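Probable hydrogenase maturation factor HypB (Methanocaldococcus jannaschii, PDB 2HF9) binds GTP and probably hydrolyses it slowly, an activity thought to be needed for nickel insertion into [NiFe] hydrogenases. Local coordinates at residues C100-H105 with F136-H141. Numbering follows the deposited sequence.
Sequences CHLDAH and FDLGTH. With ZN (zinc ion), chain D.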
loop_
_atom_site.group_PDB
_atom_site.type_symbol
_atom_site.label_atom_id
_atom_site.label_comp_id
_atom_site.label_asym_id
_atom_site.label_seq_id
_atom_site.Cartn_x
_atom_site.Cartn_y
_atom_site.Cartn_z
ATOM N N CYS A 100 7.184 8.367 2.260
ATOM C CA CYS A 100 6.115 7.385 2.446
ATOM C C CYS A 100 5.076 7.833 3.476
ATOM O O CYS A 100 4.317 7.015 4.006
ATOM C CB CYS A 100 6.706 6.025 2.830
ATOM S SG CYS A 100 7.782 6.062 4.269
ATOM N N HIS A 101 5.044 9.138 3.743
ATOM C CA HIS A 101 4.121 9.742 4.703
ATOM C C HIS A 101 4.140 11.261 4.546
ATOM O O HIS A 101 5.134 11.830 4.093
ATOM C CB HIS A 101 4.526 9.379 6.137
ATOM C CG HIS A 101 5.856 9.934 6.549
ATOM N ND1 HIS A 101 7.039 9.251 6.366
ATOM C CD2 HIS A 101 6.189 11.114 7.125
ATOM C CE1 HIS A 101 8.042 9.982 6.818
ATOM N NE2 HIS A 101 7.554 11.119 7.282
ATOM N N LEU A 102 3.039 11.909 4.914
ATOM C CA LEU A 102 3.052 13.348 5.157
ATOM C C LEU A 102 3.604 13.576 6.561
ATOM O O LEU A 102 3.606 12.659 7.380
ATOM C CB LEU A 102 1.638 13.935 5.055
ATOM C CG LEU A 102 0.954 14.019 3.688
ATOM C CD1 LEU A 102 -0.491 14.433 3.872
ATOM C CD2 LEU A 102 1.664 14.989 2.768
ATOM N N ASP A 103 4.072 14.790 6.840
ATOM C CA ASP A 103 4.478 15.157 8.200
ATOM C C ASP A 103 3.860 16.497 8.618
ATOM O O ASP A 103 3.283 17.197 7.791
ATOM C CB ASP A 103 6.012 15.127 8.361
ATOM C CG ASP A 103 6.732 16.205 7.549
ATOM O OD1 ASP A 103 6.089 17.156 7.071
ATOM O OD2 ASP A 103 7.971 16.099 7.403
ATOM N N ALA A 104 3.965 16.840 9.900
ATOM C CA ALA A 104 3.379 18.083 10.416
ATOM C C ALA A 104 3.975 19.338 9.771
ATOM O O ALA A 104 3.281 20.342 9.595
ATOM C CB ALA A 104 3.514 18.148 11.924
ATOM N N HIS A 105 5.259 19.270 9.422
ATOM C CA HIS A 105 5.963 20.384 8.802
ATOM C C HIS A 105 5.333 20.785 7.469
ATOM O O HIS A 105 4.967 21.949 7.273
ATOM C CB HIS A 105 7.450 20.045 8.627
ATOM C CG HIS A 105 8.242 21.129 7.968
ATOM N ND1 HIS A 105 9.040 20.904 6.867
ATOM C CD2 HIS A 105 8.346 22.449 8.246
ATOM C CE1 HIS A 105 9.608 22.039 6.500
ATOM N NE2 HIS A 105 9.205 22.992 7.321
ATOM N N PHE A 136 3.821 9.442 12.339
ATOM C CA PHE A 136 3.823 10.872 12.025
ATOM C C PHE A 136 2.473 11.567 12.199
ATOM O O PHE A 136 1.647 11.603 11.283
ATOM C CB PHE A 136 4.414 11.122 10.636
ATOM C CG PHE A 136 5.905 10.948 10.578
ATOM C CD1 PHE A 136 6.467 9.707 10.284
ATOM C CD2 PHE A 136 6.751 12.024 10.833
ATOM C CE1 PHE A 136 7.857 9.543 10.243
ATOM C CE2 PHE A 136 8.137 11.870 10.792
ATOM C CZ PHE A 136 8.687 10.628 10.495
ATOM N N ASP A 137 2.278 12.112 13.398
ATOM C CA ASP A 137 1.152 12.980 13.735
ATOM C C ASP A 137 1.219 14.236 12.862
ATOM O O ASP A 137 2.257 14.901 12.798
ATOM C CB ASP A 137 1.240 13.337 15.227
ATOM C CG ASP A 137 0.102 14.229 15.713
ATOM O OD1 ASP A 137 -0.779 14.624 14.917
ATOM O OD2 ASP A 137 0.103 14.544 16.925
ATOM N N LEU A 138 0.120 14.540 12.175
ATOM C CA LEU A 138 0.067 15.686 11.264
ATOM C C LEU A 138 -0.414 16.966 11.950
ATOM O O LEU A 138 -0.333 18.056 11.376
ATOM C CB LEU A 138 -0.828 15.378 10.055
ATOM C CG LEU A 138 -0.499 14.173 9.165
ATOM C CD1 LEU A 138 -1.368 14.179 7.913
ATOM C CD2 LEU A 138 0.964 14.141 8.778
ATOM N N GLY A 139 -0.904 16.826 13.177
ATOM C CA GLY A 139 -1.536 17.932 13.891
ATOM C C GLY A 139 -3.036 17.946 13.678
ATOM O O GLY A 139 -3.670 18.997 13.736
ATOM N N THR A 140 -3.597 16.766 13.427
ATOM C CA THR A 140 -5.035 16.607 13.215
ATOM C C THR A 140 -5.725 16.254 14.529
ATOM O O THR A 140 -5.073 15.857 15.501
ATOM C CB THR A 140 -5.335 15.512 12.156
ATOM O OG1 THR A 140 -4.729 14.273 12.555
ATOM C CG2 THR A 140 -4.784 15.913 10.801
ATOM N N HIS A 141 -7.045 16.409 14.556
ATOM C CA HIS A 141 -7.848 16.021 15.710
ATOM C C HIS A 141 -8.114 14.520 15.735
ATOM O O HIS A 141 -8.064 13.894 16.795
ATOM C CB HIS A 141 -9.154 16.814 15.740
ATOM C CG HIS A 141 -8.947 18.283 15.934
ATOM N ND1 HIS A 141 -8.763 19.153 14.882
ATOM C CD2 HIS A 141 -8.853 19.026 17.060
ATOM C CE1 HIS A 141 -8.583 20.375 15.353
ATOM N NE2 HIS A 141 -8.631 20.324 16.672
HETATM ZN ZN ZN D . 9.246 24.851 7.309
HETATM O O HOH W 1 1.783 10.651 8.475
#
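The imidazole of H101 lies over the phenyl ring of F136 in an offset stack, with centroids 3.8 Å apart and planes inclined by only 13°. Its NE2 sits over the centre of the phenyl ring, 3.4 Å from F136 CE1, while C100 SG meets the imidazole edge in plane. H101 CG stands between the backbone N and the carbonyl carbon (chi1 65°). C100, H101 and C132 form a zinc site in the protein, and by similarity a nickel site; here C100 and C132 are instead joined in a disulfide.

At L102 the carbonyl O touches L138 CD2 at 3.3 Å, and the two leucine side chains meet obliquely, L102 CB lying 3.8 Å from L138 CD2. Both pack on I124 of the sheet. A water 2.9 Å from L102 O and 3.0 Å from F136 O joins the two backbones. D103 sets its CB obliquely against the phenyl ring and N-caps helix 104-111 through OD1 to the L106 amide. A104 CB then rests on D137 O, 3.6 Å away. One helical step on, H105 NE2 binds a zinc ion shared with H109.

With no direct hydrogen bond between the segments, stacking, apolar packing and one water join the metal-site loop to that between strands 121-125 and 142-148 in this SIMIBI G-domain. F136 meets only an imidazole face, so the stack itself probably does not compete with in-plane metal coordination by H101.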